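Local coordinates for alpha-galactosidase (Lactobacillus brevis, PDB 3MI6), which probably hydrolyses terminal, non-reducing alpha-D-galactose residues from alpha-galactosides such as galactose oligosaccharides, galactomannans and galactolipids, at residues D[145-150]-D[164-169]; D[177-182]-D[289-294]. All coordinates share one frame; numbering follows the deposited sequence.

Interaction 1: D[145-150]-D[164-169]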
# COMPACT_ATOMS: atom_id res chain seq x y z
N LEU D 145 33.91 34.09 15.90
CA LEU D 145 32.56 34.33 15.42
C LEU D 145 31.56 34.11 16.54
O LEU D 145 31.73 33.21 17.36
CB LEU D 145 32.24 33.38 14.27
CG LEU D 145 30.77 33.17 13.87
CD1 LEU D 145 30.48 33.81 12.54
CD2 LEU D 145 30.46 31.70 13.80
N ALA D 146 30.53 34.94 16.58
CA ALA D 146 29.45 34.76 17.54
C ALA D 146 28.15 34.39 16.83
O ALA D 146 27.86 34.89 15.74
CB ALA D 146 29.26 36.00 18.37
N LEU D 147 27.36 33.54 17.47
CA LEU D 147 26.10 33.08 16.90
C LEU D 147 24.95 33.26 17.87
O LEU D 147 24.98 32.74 18.99
CB LEU D 147 26.22 31.60 16.55
CG LEU D 147 24.94 31.00 15.98
CD1 LEU D 147 24.52 31.77 14.74
CD2 LEU D 147 25.15 29.53 15.67
N ASP D 148 23.94 34.00 17.46
CA ASP D 148 22.72 34.07 18.26
C ASP D 148 21.65 33.12 17.70
O ASP D 148 21.28 33.20 16.52
CB ASP D 148 22.20 35.50 18.33
CG ASP D 148 23.09 36.40 19.17
OD1 ASP D 148 23.99 35.82 19.83
OD2 ASP D 148 22.91 37.65 19.18
N LEU D 149 21.18 32.20 18.54
CA LEU D 149 20.05 31.33 18.22
C LEU D 149 18.76 31.89 18.85
O LEU D 149 18.63 31.98 20.07
CB LEU D 149 20.30 29.89 18.69
CG LEU D 149 21.37 29.12 17.93
CD1 LEU D 149 21.31 27.63 18.23
CD2 LEU D 149 21.20 29.35 16.46
N ASN D 150 17.82 32.26 18.01
CA ASN D 150 16.59 32.85 18.49
C ASN D 150 15.44 31.86 18.50
O ASN D 150 15.37 30.93 17.68
CB ASN D 150 16.25 34.06 17.64
CG ASN D 150 17.44 34.97 17.45
OD1 ASN D 150 18.03 35.44 18.41
ND2 ASN D 150 17.81 35.21 16.21
N ALA D 164 18.54 32.58 13.22
CA ALA D 164 19.93 32.63 13.62
C ALA D 164 20.52 33.94 13.17
O ALA D 164 20.16 34.46 12.11
CB ALA D 164 20.70 31.45 13.02
N LYS D 165 21.42 34.49 13.98
CA LYS D 165 22.13 35.73 13.66
C LYS D 165 23.59 35.52 13.94
O LYS D 165 23.96 35.16 15.05
CB LYS D 165 21.64 36.88 14.52
CG LYS D 165 22.29 38.20 14.21
CD LYS D 165 21.87 39.25 15.22
CE LYS D 165 21.69 40.61 14.58
NZ LYS D 165 21.51 41.68 15.60
N PHE D 166 24.42 35.73 12.92
CA PHE D 166 25.86 35.52 13.04
C PHE D 166 26.56 36.86 13.27
O PHE D 166 26.24 37.84 12.61
CB PHE D 166 26.41 34.89 11.76
CG PHE D 166 25.99 33.46 11.54
CD1 PHE D 166 24.68 33.15 11.22
CD2 PHE D 166 26.91 32.43 11.62
CE1 PHE D 166 24.31 31.83 11.02
CE2 PHE D 166 26.52 31.12 11.42
CZ PHE D 166 25.23 30.82 11.12
N THR D 167 27.50 36.89 14.21
CA THR D 167 28.30 38.09 14.44
C THR D 167 29.79 37.78 14.29
O THR D 167 30.26 36.74 14.76
CB THR D 167 28.07 38.71 15.85
OG1 THR D 167 26.68 38.63 16.21
CG2 THR D 167 28.53 40.17 15.87
N ASN D 168 30.51 38.67 13.61
CA ASN D 168 31.96 38.56 13.50
C ASN D 168 32.64 39.67 14.28
O ASN D 168 32.71 40.81 13.81
CB ASN D 168 32.41 38.60 12.04
CG ASN D 168 33.88 38.26 11.86
OD1 ASN D 168 34.59 37.98 12.83
ND2 ASN D 168 34.36 38.29 10.62
N PRO D 169 33.13 39.36 15.50
CA PRO D 169 33.87 40.30 16.34
C PRO D 169 35.39 40.15 16.17
O PRO D 169 36.14 40.98 16.69
CB PRO D 169 33.48 39.87 17.77
CG PRO D 169 32.63 38.61 17.62
CD PRO D 169 32.86 38.11 16.23
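A146 with T167 and D148 with K165 form hydrogen-bonded antiparallel pairs, while L147 with F166 and L149 with A164 are non-hydrogen-bonded, the two strand axes approaching to 4.6 Å at 164°. D148 N gives its hydrogen to K165 O at 2.7 Å, and K165 N returns one to D148 O at 2.9 Å. L147, L149, A164 and F166 share one face of the sheet. There L147 holds CG anti to the backbone N (chi1 179°), and its CD1 sits over the centre of the F166 ring, 3.6 Å from the centroid and 6° off the normal, a CH-pi contact touching all six ring carbons. L145 meets the same ring differently: its CD1 lies in the ring plane, at the edge, 3.9 Å from F166 CD2. The two strands form the beta hairpin 146-154/159-167 within the large antiparallel sheet of the N-terminal domain. An alanine in place of F166 would probably leave L147 CD1 and L145 CD1 without the ring they pack on and open a gap beside Y77 and L176, which also touch F166. On the other face A146 CB packs on T167 CB at 3.9 Å, and D148 CB lies 4.1 Å from K165 CB. The D148 carboxylate does not pair with the lysine: OD1 is hydrogen-bonded to S137 OG, and OD2 stays 5.6 Å from K165 NZ.

Interaction 2: D[177-182]-D[289-294]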
# COMPACT_ATOMS: atom_id res chain seq x y z
N ASN D 177 29.03 29.64 4.26
CA ASN D 177 28.66 28.83 3.11
C ASN D 177 27.22 28.31 3.21
O ASN D 177 26.58 28.00 2.21
CB ASN D 177 29.61 27.65 2.94
CG ASN D 177 31.06 28.05 3.03
OD1 ASN D 177 31.64 28.55 2.07
ND2 ASN D 177 31.66 27.81 4.18
N ARG D 178 26.75 28.22 4.44
CA ARG D 178 25.46 27.64 4.74
C ARG D 178 24.94 28.27 6.03
O ARG D 178 25.60 28.22 7.06
CB ARG D 178 25.62 26.13 4.92
CG ARG D 178 24.41 25.40 5.43
CD ARG D 178 24.73 23.92 5.53
NE ARG D 178 25.04 23.38 4.21
CZ ARG D 178 24.38 22.37 3.65
NH1 ARG D 178 23.39 21.77 4.30
NH2 ARG D 178 24.72 21.97 2.43
N ALA D 179 23.76 28.88 5.95
CA ALA D 179 23.16 29.53 7.11
C ALA D 179 21.68 29.20 7.19
O ALA D 179 20.83 30.07 6.97
CB ALA D 179 23.35 31.02 7.02
N LEU D 180 21.36 27.95 7.51
CA LEU D 180 19.96 27.55 7.65
C LEU D 180 19.27 28.31 8.77
O LEU D 180 19.93 28.89 9.63
CB LEU D 180 19.82 26.06 7.87
CG LEU D 180 19.71 25.14 6.64
CD1 LEU D 180 19.65 25.91 5.36
CD2 LEU D 180 20.84 24.10 6.62
N SER D 181 17.94 28.30 8.77
CA SER D 181 17.18 29.05 9.75
C SER D 181 16.74 28.21 10.92
O SER D 181 16.51 28.74 12.00
CB SER D 181 15.95 29.66 9.11
OG SER D 181 16.35 30.56 8.11
N SER D 182 16.61 26.91 10.71
CA SER D 182 16.13 26.03 11.76
C SER D 182 16.59 24.62 11.53
O SER D 182 16.60 24.13 10.39
CB SER D 182 14.61 26.05 11.82
OG SER D 182 14.14 24.96 12.60
N ALA D 289 30.74 42.67 11.22
CA ALA D 289 29.57 42.46 10.38
C ALA D 289 28.64 41.40 10.98
O ALA D 289 29.05 40.60 11.83
CB ALA D 289 29.99 42.06 8.98
N THR D 290 27.40 41.40 10.51
CA THR D 290 26.39 40.51 11.02
C THR D 290 25.56 39.91 9.90
O THR D 290 25.42 40.51 8.83
CB THR D 290 25.42 41.26 11.92
OG1 THR D 290 25.01 42.46 11.26
CG2 THR D 290 26.10 41.62 13.23
N PHE D 291 25.02 38.73 10.15
CA PHE D 291 24.10 38.11 9.20
C PHE D 291 22.88 37.51 9.90
O PHE D 291 23.03 36.65 10.77
CB PHE D 291 24.82 37.05 8.35
CG PHE D 291 23.90 36.35 7.40
CD1 PHE D 291 23.54 36.95 6.21
CD2 PHE D 291 23.38 35.11 7.71
CE1 PHE D 291 22.68 36.33 5.34
CE2 PHE D 291 22.52 34.48 6.84
CZ PHE D 291 22.17 35.09 5.66
N GLN D 292 21.70 37.98 9.52
CA GLN D 292 20.42 37.49 10.07
C GLN D 292 19.73 36.49 9.10
O GLN D 292 19.49 36.82 7.94
CB GLN D 292 19.49 38.69 10.34
CG GLN D 292 18.08 38.36 10.82
CD GLN D 292 18.07 37.64 12.17
OE1 GLN D 292 18.44 38.20 13.20
NE2 GLN D 292 17.63 36.38 12.16
N THR D 293 19.40 35.28 9.57
CA THR D 293 18.60 34.38 8.72
C THR D 293 17.14 34.79 8.70
O THR D 293 16.66 35.44 9.64
CB THR D 293 18.66 32.90 9.14
OG1 THR D 293 17.85 32.71 10.30
CG2 THR D 293 20.07 32.45 9.42
N PRO D 294 16.40 34.42 7.63
CA PRO D 294 14.95 34.64 7.62
C PRO D 294 14.37 33.74 8.69
O PRO D 294 15.05 32.78 9.07
CB PRO D 294 14.53 34.14 6.24
CG PRO D 294 15.76 34.02 5.45
CD PRO D 294 16.87 33.75 6.40
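T293 of 289-294 has its CB directed toward the bend of 177-182, and that CB lies 3.4 Å from S181 OG. The methyl CG2 is anti to the carbonyl carbon and packs against two backbone oxygens, A179 O at 3.5 Å and L180 O at 3.6 Å; L180 O has its polar partner elsewhere, in the hydroxyl of Y77. OG1 falls between the backbone N and the carbonyl carbon (chi1 76°), 3.4 Å from S181 OG. From there it donates to P294 O at 3.1 Å, reaching that oxygen from above the carbonyl plane, and also pairs with A164 N of the neighbouring strand. S181 OG gives the second bond to P294 O, at 2.7 Å, arriving from the opposite face of the plane. Next to this polar cluster the contact turns apolar: A179 CB sits 3.6 Å from F291 CE2, at an oblique angle to the ring. S181 and S182 both face T274 in a classic beta bulge, where 174-186 turns a corner. The arrangement is consistent with the beta-sandwich build of family 36 N-terminal domains. With two hydroxyls gripping P294 O from its two faces, a buried carbonyl is satisfied and the serine-bearing corner is fixed to the loop that follows strand 290-292 by a directional bond as well as by packing.

The centres of the two interactions lie 9 Å apart, on the same side of the chain's centre. Interaction 1 is complete before interaction 2 opens: hairpin 146-154/159-167 comes first, strand 174-186 follows it, and 290-301 returns some hundred residues later to lie beside 159-167. That return joins the contacts directly, since F166 N probably hydrogen-bonds to F291 O at 2.7 Å, and T293 N to A164 O at 2.8 Å. Interaction 1 therefore lies within the nine-stranded sheet, while interaction 2 links that sheet to the six-stranded one. Together they build part of the beta-rich N-terminal domain, away from the predicted active-site residues.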